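Local structure of diguanylate cyclase DosC (Escherichia coli, 4ZVA) at residues I83-H93 / I141-A149. The protein senses oxygen through a haem-bearing globin domain and synthesises the second messenger cyclic di-GMP, probably under control of the haem's ligand state. Numbering follows the deposited sequence.
With HEM (protoporphyrin IX containing Fe), chain C.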
# COMPACT_ATOMS: atom_id res chain seq x y z
N ILE A 83 17.00 -4.42 3.23
CA ILE A 83 16.67 -3.56 4.36
C ILE A 83 17.67 -2.41 4.45
O ILE A 83 17.28 -1.25 4.63
CB ILE A 83 16.66 -4.35 5.69
CG1 ILE A 83 15.47 -5.32 5.71
CG2 ILE A 83 16.59 -3.41 6.88
CD1 ILE A 83 15.50 -6.30 6.85
N GLN A 84 18.95 -2.72 4.29
CA GLN A 84 20.00 -1.71 4.32
C GLN A 84 19.84 -0.70 3.20
O GLN A 84 20.15 0.48 3.36
CB GLN A 84 21.38 -2.37 4.23
CG GLN A 84 21.81 -3.08 5.50
CD GLN A 84 21.82 -2.15 6.71
OE1 GLN A 84 22.25 -1.01 6.62
NE2 GLN A 84 21.33 -2.65 7.83
N ILE A 85 19.35 -1.17 2.05
CA ILE A 85 19.09 -0.29 0.92
C ILE A 85 18.03 0.75 1.26
O ILE A 85 18.20 1.94 0.96
CB ILE A 85 18.65 -1.09 -0.32
CG1 ILE A 85 19.80 -1.96 -0.83
CG2 ILE A 85 18.16 -0.16 -1.42
CD1 ILE A 85 19.46 -2.78 -2.05
N GLN A 86 16.94 0.31 1.88
CA GLN A 86 15.86 1.21 2.26
C GLN A 86 16.34 2.27 3.26
O GLN A 86 15.94 3.43 3.19
CB GLN A 86 14.68 0.44 2.85
CG GLN A 86 14.27 -0.79 2.06
CD GLN A 86 14.14 -0.52 0.57
OE1 GLN A 86 13.60 0.50 0.15
NE2 GLN A 86 14.63 -1.45 -0.24
N HIS A 87 17.21 1.85 4.18
CA HIS A 87 17.82 2.78 5.12
C HIS A 87 18.64 3.84 4.40
O HIS A 87 18.57 5.02 4.73
CB HIS A 87 18.70 2.03 6.13
CG HIS A 87 17.92 1.36 7.22
ND1 HIS A 87 17.29 0.15 7.05
CD2 HIS A 87 17.68 1.74 8.50
CE1 HIS A 87 16.69 -0.20 8.17
NE2 HIS A 87 16.91 0.75 9.07
N THR A 88 19.40 3.41 3.39
CA THR A 88 20.21 4.33 2.60
C THR A 88 19.34 5.35 1.88
O THR A 88 19.65 6.54 1.87
CB THR A 88 21.07 3.57 1.57
OG1 THR A 88 21.95 2.66 2.24
CG2 THR A 88 21.88 4.54 0.73
N VAL A 89 18.25 4.88 1.29
CA VAL A 89 17.32 5.75 0.59
C VAL A 89 16.66 6.72 1.56
O VAL A 89 16.44 7.89 1.24
CB VAL A 89 16.23 4.95 -0.15
CG1 VAL A 89 15.29 5.88 -0.89
CG2 VAL A 89 16.86 3.95 -1.10
N ALA A 90 16.35 6.22 2.75
CA ALA A 90 15.77 7.04 3.80
C ALA A 90 16.71 8.18 4.18
O ALA A 90 16.28 9.32 4.34
CB ALA A 90 15.44 6.19 5.01
N GLU A 91 17.99 7.86 4.30
CA GLU A 91 19.02 8.86 4.59
C GLU A 91 19.05 9.95 3.53
O GLU A 91 19.09 11.14 3.85
CB GLU A 91 20.40 8.20 4.70
CG GLU A 91 20.56 7.23 5.86
CD GLU A 91 21.89 6.50 5.83
OE1 GLU A 91 22.74 6.84 4.97
OE2 GLU A 91 22.09 5.58 6.65
N VAL A 92 19.02 9.54 2.26
CA VAL A 92 19.04 10.47 1.14
C VAL A 92 17.81 11.38 1.17
O VAL A 92 17.92 12.60 0.99
CB VAL A 92 19.09 9.73 -0.21
CG1 VAL A 92 19.03 10.72 -1.36
CG2 VAL A 92 20.35 8.89 -0.29
N HIS A 93 16.64 10.79 1.38
CA HIS A 93 15.39 11.54 1.46
C HIS A 93 15.41 12.51 2.64
O HIS A 93 14.89 13.62 2.54
CB HIS A 93 14.20 10.59 1.60
CG HIS A 93 13.84 9.87 0.33
ND1 HIS A 93 13.04 8.75 0.32
CD2 HIS A 93 14.19 10.11 -0.95
CE1 HIS A 93 12.90 8.33 -0.93
NE2 HIS A 93 13.58 9.14 -1.72
N ILE A 141 6.10 -3.60 2.37
CA ILE A 141 7.06 -3.96 3.41
C ILE A 141 8.33 -3.12 3.26
O ILE A 141 8.94 -2.72 4.25
CB ILE A 141 7.40 -5.48 3.40
CG1 ILE A 141 8.19 -5.87 4.64
CG2 ILE A 141 8.17 -5.89 2.16
CD1 ILE A 141 7.37 -5.89 5.89
N ALA A 142 8.72 -2.85 2.02
CA ALA A 142 9.89 -2.02 1.75
C ALA A 142 9.64 -0.58 2.17
O ALA A 142 10.53 0.08 2.71
CB ALA A 142 10.26 -2.09 0.28
N MET A 143 8.43 -0.08 1.92
CA MET A 143 8.08 1.28 2.30
C MET A 143 8.15 1.48 3.80
O MET A 143 8.62 2.51 4.28
CB MET A 143 6.68 1.65 1.80
CG MET A 143 6.22 3.01 2.32
SD MET A 143 4.72 3.65 1.54
CE MET A 143 3.50 2.52 2.21
N GLU A 144 7.67 0.50 4.55
CA GLU A 144 7.67 0.61 6.01
C GLU A 144 9.09 0.67 6.54
O GLU A 144 9.38 1.47 7.43
CB GLU A 144 6.91 -0.56 6.65
CG GLU A 144 6.86 -0.48 8.17
CD GLU A 144 5.95 -1.52 8.79
OE1 GLU A 144 4.97 -1.93 8.13
OE2 GLU A 144 6.22 -1.95 9.93
N VAL A 145 9.98 -0.15 6.00
CA VAL A 145 11.39 -0.12 6.39
C VAL A 145 11.98 1.27 6.15
O VAL A 145 12.70 1.80 6.99
CB VAL A 145 12.23 -1.17 5.63
CG1 VAL A 145 13.70 -1.04 5.99
CG2 VAL A 145 11.73 -2.57 5.93
N MET A 146 11.64 1.85 5.00
CA MET A 146 12.14 3.17 4.63
C MET A 146 11.57 4.27 5.53
O MET A 146 12.29 5.16 5.97
CB MET A 146 11.81 3.47 3.17
CG MET A 146 12.43 4.76 2.65
SD MET A 146 11.94 5.13 0.95
CE MET A 146 12.53 3.66 0.11
N THR A 147 10.26 4.20 5.80
CA THR A 147 9.58 5.22 6.59
C THR A 147 9.97 5.16 8.06
O THR A 147 9.87 6.15 8.78
CB THR A 147 8.05 5.11 6.46
OG1 THR A 147 7.63 3.77 6.78
CG2 THR A 147 7.61 5.45 5.05
N ARG A 148 10.44 3.99 8.50
CA ARG A 148 10.91 3.81 9.87
C ARG A 148 12.32 4.37 10.06
O ARG A 148 13.22 3.67 10.53
CB ARG A 148 10.90 2.32 10.24
CG ARG A 148 9.53 1.70 10.45
CD ARG A 148 9.69 0.23 10.81
NE ARG A 148 10.02 0.02 12.21
CZ ARG A 148 10.16 -1.18 12.77
NH1 ARG A 148 9.99 -2.27 12.03
NH2 ARG A 148 10.46 -1.29 14.05
N ALA A 149 12.49 5.63 9.69
CA ALA A 149 13.79 6.30 9.81
C ALA A 149 13.62 7.79 10.11
O ALA A 149 12.66 8.42 9.66
CB ALA A 149 14.61 6.10 8.56
CHA HEM C . 16.83 9.38 -4.23
CHB HEM C . 13.03 12.36 -4.64
CHC HEM C . 10.11 8.65 -3.58
CHD HEM C . 13.77 5.56 -4.25
C1A HEM C . 16.07 10.51 -4.47
C2A HEM C . 16.55 11.81 -4.91
C3A HEM C . 15.49 12.62 -5.02
C4A HEM C . 14.31 11.88 -4.65
CMA HEM C . 15.52 14.10 -5.45
CAA HEM C . 18.01 12.21 -5.21
CBA HEM C . 18.57 11.33 -6.32
CGA HEM C . 19.86 11.91 -6.83
O1A HEM C . 20.04 13.15 -6.76
O2A HEM C . 20.71 11.11 -7.31
C1B HEM C . 11.90 11.62 -4.41
C2B HEM C . 10.53 12.09 -4.51
C3B HEM C . 9.72 11.05 -4.21
C4B HEM C . 10.56 9.91 -3.92
CMB HEM C . 10.16 13.54 -4.89
CAB HEM C . 8.17 10.97 -4.16
CBB HEM C . 7.34 11.97 -4.48
C1C HEM C . 10.82 7.48 -3.76
C2C HEM C . 10.26 6.15 -3.80
C3C HEM C . 11.28 5.28 -3.99
C4C HEM C . 12.50 6.06 -4.07
CMC HEM C . 8.75 5.85 -3.66
CAC HEM C . 11.27 3.74 -4.12
CBC HEM C . 10.17 2.99 -4.13
C1D HEM C . 14.94 6.28 -4.31
C2D HEM C . 16.27 5.72 -4.47
C3D HEM C . 17.23 6.92 -4.47
C4D HEM C . 16.38 8.08 -4.30
CMD HEM C . 16.61 4.22 -4.62
CAD HEM C . 18.77 6.91 -4.60
CBD HEM C . 19.38 6.12 -3.44
CGD HEM C . 20.85 6.43 -3.32
O1D HEM C . 21.56 5.69 -2.60
O2D HEM C . 21.31 7.42 -3.95
NA HEM C . 14.70 10.59 -4.33
NB HEM C . 11.88 10.28 -4.05
NC HEM C . 12.18 7.40 -3.92
ND HEM C . 15.06 7.67 -4.21
FE HEM C . 13.48 8.99 -3.87
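Met146 sits as a knob in the hole formed by Gln86, Val89, Ala90 and His93 of helix 79-96. Its chain runs extended to SD and then bends (chi3 -59°), so that sulfur and methyl meet different residues. Met146 SD lies 3.8 Å from both ND1 and CE1 of His93, at the imidazole edge and 74° off the ring normal, a sulfur-aromatic contact rather than face stacking. Met146 CE packs 3.7 Å from Val89 CG1 and lies 3.3 Å from Gln86 OE1, an oxygen already hydrogen-bonded to the indole of Trp67. The same imidazole ligates the metal through its other nitrogen: His93 NE2 binds the haem iron at 2.2 Å, and Val89 CG1 also touches the porphyrin. Met146 is therefore second shell to the metal on the proximal side of the protoglobin fold, where the axes of helix segments 83-93 and 141-147 approach to 8.2 Å and cross at -51°. Ala90 CB sits 3.5 Å from Met146 O and also meets Ala149 CB. Farther from the haem, Val145 CG1 packs 3.6 Å from Gln86 CB and reaches Ile83 and His87. A nearly straight hydrogen bond from His87 ND1 to Ile83 O, with the oxygen in the ring plane and the donor above the carbonyl plane, fixes that ring's rotation beside Val145. Val103 and Phe107 of helix 100-119 also touch Met146.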